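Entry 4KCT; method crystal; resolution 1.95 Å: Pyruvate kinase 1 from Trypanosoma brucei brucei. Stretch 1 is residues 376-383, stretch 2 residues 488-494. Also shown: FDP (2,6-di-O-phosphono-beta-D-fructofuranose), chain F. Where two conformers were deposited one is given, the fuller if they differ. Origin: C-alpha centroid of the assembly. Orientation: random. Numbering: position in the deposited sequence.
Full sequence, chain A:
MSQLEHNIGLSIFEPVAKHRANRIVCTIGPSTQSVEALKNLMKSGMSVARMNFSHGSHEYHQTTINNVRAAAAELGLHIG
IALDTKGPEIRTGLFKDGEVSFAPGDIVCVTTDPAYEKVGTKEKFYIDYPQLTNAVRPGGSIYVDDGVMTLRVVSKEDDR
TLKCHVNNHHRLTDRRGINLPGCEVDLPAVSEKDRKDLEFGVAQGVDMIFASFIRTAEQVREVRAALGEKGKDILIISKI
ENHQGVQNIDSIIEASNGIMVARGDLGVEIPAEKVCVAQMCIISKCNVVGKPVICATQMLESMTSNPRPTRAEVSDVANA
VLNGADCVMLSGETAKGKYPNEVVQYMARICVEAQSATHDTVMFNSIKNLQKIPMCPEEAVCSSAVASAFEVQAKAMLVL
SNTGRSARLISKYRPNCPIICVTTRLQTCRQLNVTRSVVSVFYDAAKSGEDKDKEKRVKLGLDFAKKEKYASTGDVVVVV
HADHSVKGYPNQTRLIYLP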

ATOM      1  N   CYS A 376       6.846  20.978  11.698  1.00 20.43           N
ATOM      2  CA  CYS A 376       7.856  21.866  12.270  0.50 21.68           C
ATOM      3  C   CYS A 376       9.218  21.217  12.098  1.00 21.19           C
ATOM      4  O   CYS A 376       9.308  19.995  11.969  1.00 20.19           O
ATOM      5  N   PRO A 377      10.283  22.030  12.066  1.00 22.01           N
ATOM      6  CA  PRO A 377      11.625  21.486  11.825  1.00 20.18           C
ATOM      7  C   PRO A 377      12.026  20.438  12.853  1.00 18.95           C
ATOM      8  O   PRO A 377      12.622  19.437  12.487  1.00 17.97           O
ATOM      9  N   GLU A 378      11.718  20.653  14.134  1.00 17.69           N
ATOM     10  CA  GLU A 378      12.146  19.673  15.138  1.00 19.40           C
ATOM     11  C   GLU A 378      11.462  18.311  14.946  1.00 17.96           C
ATOM     12  O   GLU A 378      12.057  17.264  15.191  1.00 16.86           O
ATOM     13  N   GLU A 379      10.237  18.326  14.436  1.00 16.78           N
ATOM     14  CA  GLU A 379       9.560  17.059  14.210  1.00 16.25           C
ATOM     15  C   GLU A 379      10.045  16.319  12.962  1.00 17.17           C
ATOM     16  O   GLU A 379      10.239  15.106  13.007  1.00 16.25           O
ATOM     17  N   ALA A 380      10.280  17.046  11.870  1.00 15.38           N
ATOM     18  CA  ALA A 380      11.050  16.491  10.741  1.00 16.16           C
ATOM     19  C   ALA A 380      12.396  15.909  11.164  1.00 16.89           C
ATOM     20  O   ALA A 380      12.779  14.793  10.743  1.00 15.26           O
ATOM     21  N   VAL A 381      13.116  16.628  12.018  1.00 16.65           N
ATOM     22  CA  VAL A 381      14.416  16.124  12.501  1.00 16.96           C
ATOM     23  C   VAL A 381      14.241  14.816  13.313  1.00 15.79           C
ATOM     24  O   VAL A 381      14.956  13.816  13.089  1.00 15.58           O
ATOM     25  N   CYS A 382      13.305  14.822  14.259  1.00 16.04           N
ATOM     26  CA  CYS A 382      13.107  13.645  15.085  1.00 16.27           C
ATOM     27  C   CYS A 382      12.596  12.446  14.294  1.00 16.38           C
ATOM     28  O   CYS A 382      13.046  11.295  14.504  1.00 16.66           O
ATOM     29  N   SER A 383      11.657  12.681  13.396  1.00 17.27           N
ATOM     30  CA  SER A 383      11.128  11.584  12.599  1.00 16.41           C
ATOM     31  C   SER A 383      12.156  11.025  11.606  1.00 16.21           C
ATOM     32  O   SER A 383      12.297   9.803  11.479  1.00 15.55           O
ATOM     33  N   GLY A 488      16.272  26.409  21.439  1.00 22.54           N
ATOM     34  CA  GLY A 488      14.849  26.210  21.699  1.00 23.56           C
ATOM     35  C   GLY A 488      14.347  24.830  21.263  1.00 20.75           C
ATOM     36  O   GLY A 488      13.280  24.413  21.656  1.00 22.30           O
ATOM     37  N   TYR A 489      15.129  24.135  20.439  1.00 19.83           N
ATOM     38  CA  TYR A 489      14.703  22.875  19.837  1.00 17.74           C
ATOM     39  C   TYR A 489      15.904  22.239  19.112  1.00 16.92           C
ATOM     40  O   TYR A 489      16.888  22.925  18.825  1.00 17.18           O
ATOM     41  N   PRO A 490      15.835  20.922  18.830  1.00 15.33           N
ATOM     42  CA  PRO A 490      16.938  20.281  18.091  1.00 16.61           C
ATOM     43  C   PRO A 490      16.734  20.433  16.569  1.00 18.29           C
ATOM     44  O   PRO A 490      15.649  20.151  16.056  1.00 19.30           O
ATOM     45  N   ASN A 491      17.757  20.900  15.863  1.00 17.40           N
ATOM     46  CA  ASN A 491      17.658  21.027  14.401  1.00 15.70           C
ATOM     47  C   ASN A 491      18.642  20.124  13.671  1.00 16.19           C
ATOM     48  O   ASN A 491      18.850  20.283  12.470  1.00 16.70           O
ATOM     49  N   GLN A 492      19.259  19.192  14.392  1.00 14.39           N
ATOM     50  CA  GLN A 492      20.412  18.465  13.852  1.00 15.43           C
ATOM     51  C   GLN A 492      20.300  16.975  14.259  1.00 16.12           C
ATOM     52  O   GLN A 492      19.974  16.678  15.399  1.00 14.44           O
ATOM     53  N   THR A 493      20.627  16.065  13.335  1.00 15.31           N
ATOM     54  CA  THR A 493      20.830  14.640  13.663  1.00 17.22           C
ATOM     55  C   THR A 493      22.165  14.222  13.090  1.00 18.31           C
ATOM     56  O   THR A 493      22.498  14.605  11.948  1.00 18.73           O
ATOM     57  N   ARG A 494      22.872  13.347  13.804  1.00 16.30           N
ATOM     58  CA  ARG A 494      24.211  12.850  13.365  1.00 17.20           C
ATOM     59  C   ARG A 494      24.209  11.341  13.590  1.00 17.14           C
ATOM     60  O   ARG A 494      23.686  10.880  14.602  1.00 17.91           O
TER

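A segment that leaves a ligand site and runs into a strand can pack against a helix by shape alone, without one hydrogen bond to it. Residues 488-494 of trypanosomal pyruvate kinase 1, set against the first turns of a helix that starts at Pro377 and continues past Ser383, illustrate this principle. The two pieces lie more than a hundred residues apart in sequence and bury 333 Å² between them, counting both sides.

The walk begins at the bound sugar bisphosphate. Gly488 makes no contact with the helix; its backbone N donates a well-aligned hydrogen bond to O1 of FDP at 2.9 Å. Its phi of 108° would jam a beta carbon against the preceding carbonyl oxygen, so the turn itself calls for glycine.

Tyr489 is the first residue to reach the helix. Its CA-to-CB bond points toward stretch 1, and a p rotamer with chi2 near -86° sets the ring beside the helix start. Two residues meet that ring obliquely: Pro377, whose CB lies 4.3 Å from Tyr489 CE2 in an apolar contact, and Glu378, whose OE2 comes within 3.9 Å of Tyr489 CD2. The glutamate takes a p rotamer at chi1, and its other carboxylate oxygen, OE1, is hydrogen-bonded elsewhere in the structure; the approach of OE2 to the ring carbon is a packing contact. The helix itself is well started: Cys376 occupies the N-cap position, and its carbonyl O accepts from Ala380 N at 3.1 Å.

Pro490 marks the closest passage of the two backbones, Pro490 CA lying 5.7 Å from Glu378 CA. Although its CA-to-CB bond points sideways, the ring still packs broadly: Pro490 CD lies 4.0 Å from Glu378 CB, and Pro490 CG lies 4.3 Å from the SG of Cys382, which adopts the m rotamer. The same residue also faces the ligand, with Pro490 CB 3.5 Å from FDP O4. Such closeness has a price. Pro490 O sits 3.7 Å from Glu378 CA and 4.0 Å from Val381 CB, carbon neighbours that cannot donate a conventional hydrogen bond, and this buried carbonyl finds no polar partner anywhere in the model.

From here onward Val381 dominates the helix side, with more of its surface covered by the other stretch than any other residue of stretch 1. Its t rotamer places CG2 3.7 Å from the backbone C of Asn491 and CG1 3.9 Å from Gln492 O. The valine thus packs on main chain at both residues, whose CA-to-CB bonds point away. Asn491, p at chi1, finds hydrogen bonds for both OD1 and ND2 elsewhere in the structure, while Gln492 opens the strand with an extended chi1 and chi2, both t.

Thr493 turns back toward the helix. In its m rotamer, OG1 approaches Val381 CG1 to 3.4 Å, a snug van der Waals contact between a hydroxyl and a methyl. Arg494 is beyond reach of the helix, and its NH1 and NH2 are hydrogen-bonded elsewhere in the structure.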

ATOM      1  CB  CYS A 376       7.583  22.096  13.763  0.50 22.91           C
ATOM      2  SG  CYS A 376       5.966  22.805  14.140  0.50 30.30           S
ATOM      3  CB  PRO A 377      12.556  22.718  11.909  1.00 23.17           C
ATOM      4  CG  PRO A 377      11.670  23.924  11.917  1.00 27.25           C
ATOM      5  CD  PRO A 377      10.247  23.507  12.149  1.00 24.22           C
ATOM      6  CB  GLU A 378      11.974  20.188  16.574  1.00 19.86           C
ATOM      7  CG  GLU A 378      10.546  20.471  16.961  1.00 23.56           C
ATOM      8  CD  GLU A 378      10.163  21.926  16.708  1.00 29.54           C
ATOM      9  OE1 GLU A 378       9.481  22.514  17.570  1.00 35.13           O
ATOM     10  OE2 GLU A 378      10.610  22.507  15.689  1.00 27.36           O
ATOM     11  CB  GLU A 379       8.037  17.205  14.205  1.00 18.28           C
ATOM     12  CG  GLU A 379       7.359  15.846  14.117  1.00 19.74           C
ATOM     13  CD  GLU A 379       5.930  15.847  14.660  1.00 23.92           C
ATOM     14  OE1 GLU A 379       5.376  16.939  14.893  1.00 23.66           O
ATOM     15  OE2 GLU A 379       5.341  14.757  14.750  1.00 21.71           O
ATOM     16  CB  ALA A 380      11.228  17.531   9.656  1.00 15.65           C
ATOM     17  CB  VAL A 381      15.179  17.210  13.320  1.00 18.30           C
ATOM     18  CG1 VAL A 381      16.325  16.586  14.137  1.00 17.40           C
ATOM     19  CG2 VAL A 381      15.727  18.303  12.371  1.00 16.96           C
ATOM     20  CB  CYS A 382      12.227  13.961  16.314  1.00 17.93           C
ATOM     21  SG  CYS A 382      13.078  15.094  17.488  1.00 21.28           S
ATOM     22  CB  SER A 383       9.839  11.984  11.881  1.00 17.83           C
ATOM     23  OG  SER A 383      10.093  12.866  10.827  1.00 19.26           O
ATOM     24  CB  TYR A 489      13.533  23.097  18.854  1.00 18.46           C
ATOM     25  CG  TYR A 489      13.871  23.953  17.645  1.00 21.68           C
ATOM     26  CD1 TYR A 489      13.784  25.358  17.703  1.00 21.60           C
ATOM     27  CD2 TYR A 489      14.323  23.370  16.456  1.00 19.81           C
ATOM     28  CE1 TYR A 489      14.129  26.148  16.599  1.00 23.24           C
ATOM     29  CE2 TYR A 489      14.633  24.151  15.338  1.00 19.67           C
ATOM     30  CZ  TYR A 489      14.551  25.536  15.423  1.00 23.90           C
ATOM     31  OH  TYR A 489      14.923  26.309  14.335  1.00 24.16           O
ATOM     32  CB  PRO A 490      16.809  18.801  18.489  1.00 14.94           C
ATOM     33  CG  PRO A 490      15.300  18.619  18.662  1.00 15.53           C
ATOM     34  CD  PRO A 490      14.830  19.942  19.303  1.00 15.89           C
ATOM     35  CB  ASN A 491      17.873  22.489  13.962  1.00 16.51           C
ATOM     36  CG  ASN A 491      19.328  22.928  14.070  1.00 19.40           C
ATOM     37  OD1 ASN A 491      20.015  22.614  15.050  1.00 18.64           O
ATOM     38  ND2 ASN A 491      19.838  23.584  13.003  1.00 18.32           N
ATOM     39  CB  GLN A 492      21.712  19.059  14.437  1.00 15.11           C
ATOM     40  CG  GLN A 492      22.972  18.307  14.010  1.00 16.37           C
ATOM     41  CD  GLN A 492      24.228  18.920  14.589  1.00 19.25           C
ATOM     42  OE1 GLN A 492      24.843  18.376  15.528  1.00 20.53           O
ATOM     43  NE2 GLN A 492      24.619  20.047  14.046  1.00 14.27           N
ATOM     44  CB  THR A 493      19.807  13.742  12.919  1.00 25.08           C
ATOM     45  OG1 THR A 493      18.509  14.347  12.916  1.00 34.05           O
ATOM     46  CG2 THR A 493      19.731  12.343  13.554  1.00 21.79           C
ATOM     47  CB  ARG A 494      25.317  13.407  14.265  1.00 18.51           C
ATOM     48  CG  ARG A 494      25.546  14.894  14.168  1.00 22.71           C
ATOM     49  CD  ARG A 494      26.773  15.264  14.954  1.00 20.84           C
ATOM     50  NE  ARG A 494      26.540  15.347  16.392  1.00 19.10           N
ATOM     51  CZ  ARG A 494      27.524  15.265  17.283  1.00 22.38           C
ATOM     52  NH1 ARG A 494      28.775  15.069  16.866  1.00 21.12           N
ATOM     53  NH2 ARG A 494      27.287  15.484  18.559  1.00 18.22           N
TER
HETATM   54  P1  FDP F1004      20.484  23.120  24.645  1.00 22.06           P
HETATM   55  O1P FDP F1004      21.635  22.471  23.906  1.00 20.29           O
HETATM   56  O2P FDP F1004      20.373  22.627  26.065  1.00 22.12           O
HETATM   57  O3P FDP F1004      20.375  24.626  24.470  1.00 22.37           O
HETATM   58  O1  FDP F1004      18.447  25.014  22.668  1.00 22.00           O
HETATM   59  C1  FDP F1004      19.041  23.931  21.946  1.00 19.84           C
HETATM   60  C2  FDP F1004      18.630  22.621  22.610  1.00 20.55           C
HETATM   61  O2  FDP F1004      19.120  22.514  23.976  1.00 19.92           O
HETATM   62  C3  FDP F1004      19.054  21.394  21.810  1.00 17.47           C
HETATM   63  O3  FDP F1004      20.448  21.125  21.942  1.00 18.76           O
HETATM   64  C4  FDP F1004      18.218  20.321  22.487  1.00 18.40           C
HETATM   65  O4  FDP F1004      18.130  19.105  21.723  1.00 18.18           O
HETATM   66  C5  FDP F1004      16.878  21.032  22.600  1.00 17.59           C
HETATM   67  O5  FDP F1004      17.195  22.472  22.637  1.00 18.25           O
HETATM   68  C6  FDP F1004      16.138  20.602  23.861  1.00 18.19           C
HETATM   69  O6  FDP F1004      14.786  21.051  23.750  1.00 20.97           O
HETATM   70  P2  FDP F1004      13.675  20.457  24.768  1.00 22.48           P
HETATM   71  O4P FDP F1004      13.565  18.967  24.402  1.00 17.32           O
HETATM   72  O5P FDP F1004      14.262  20.716  26.121  1.00 19.16           O
HETATM   73  O6P FDP F1004      12.423  21.236  24.449  1.00 20.09           O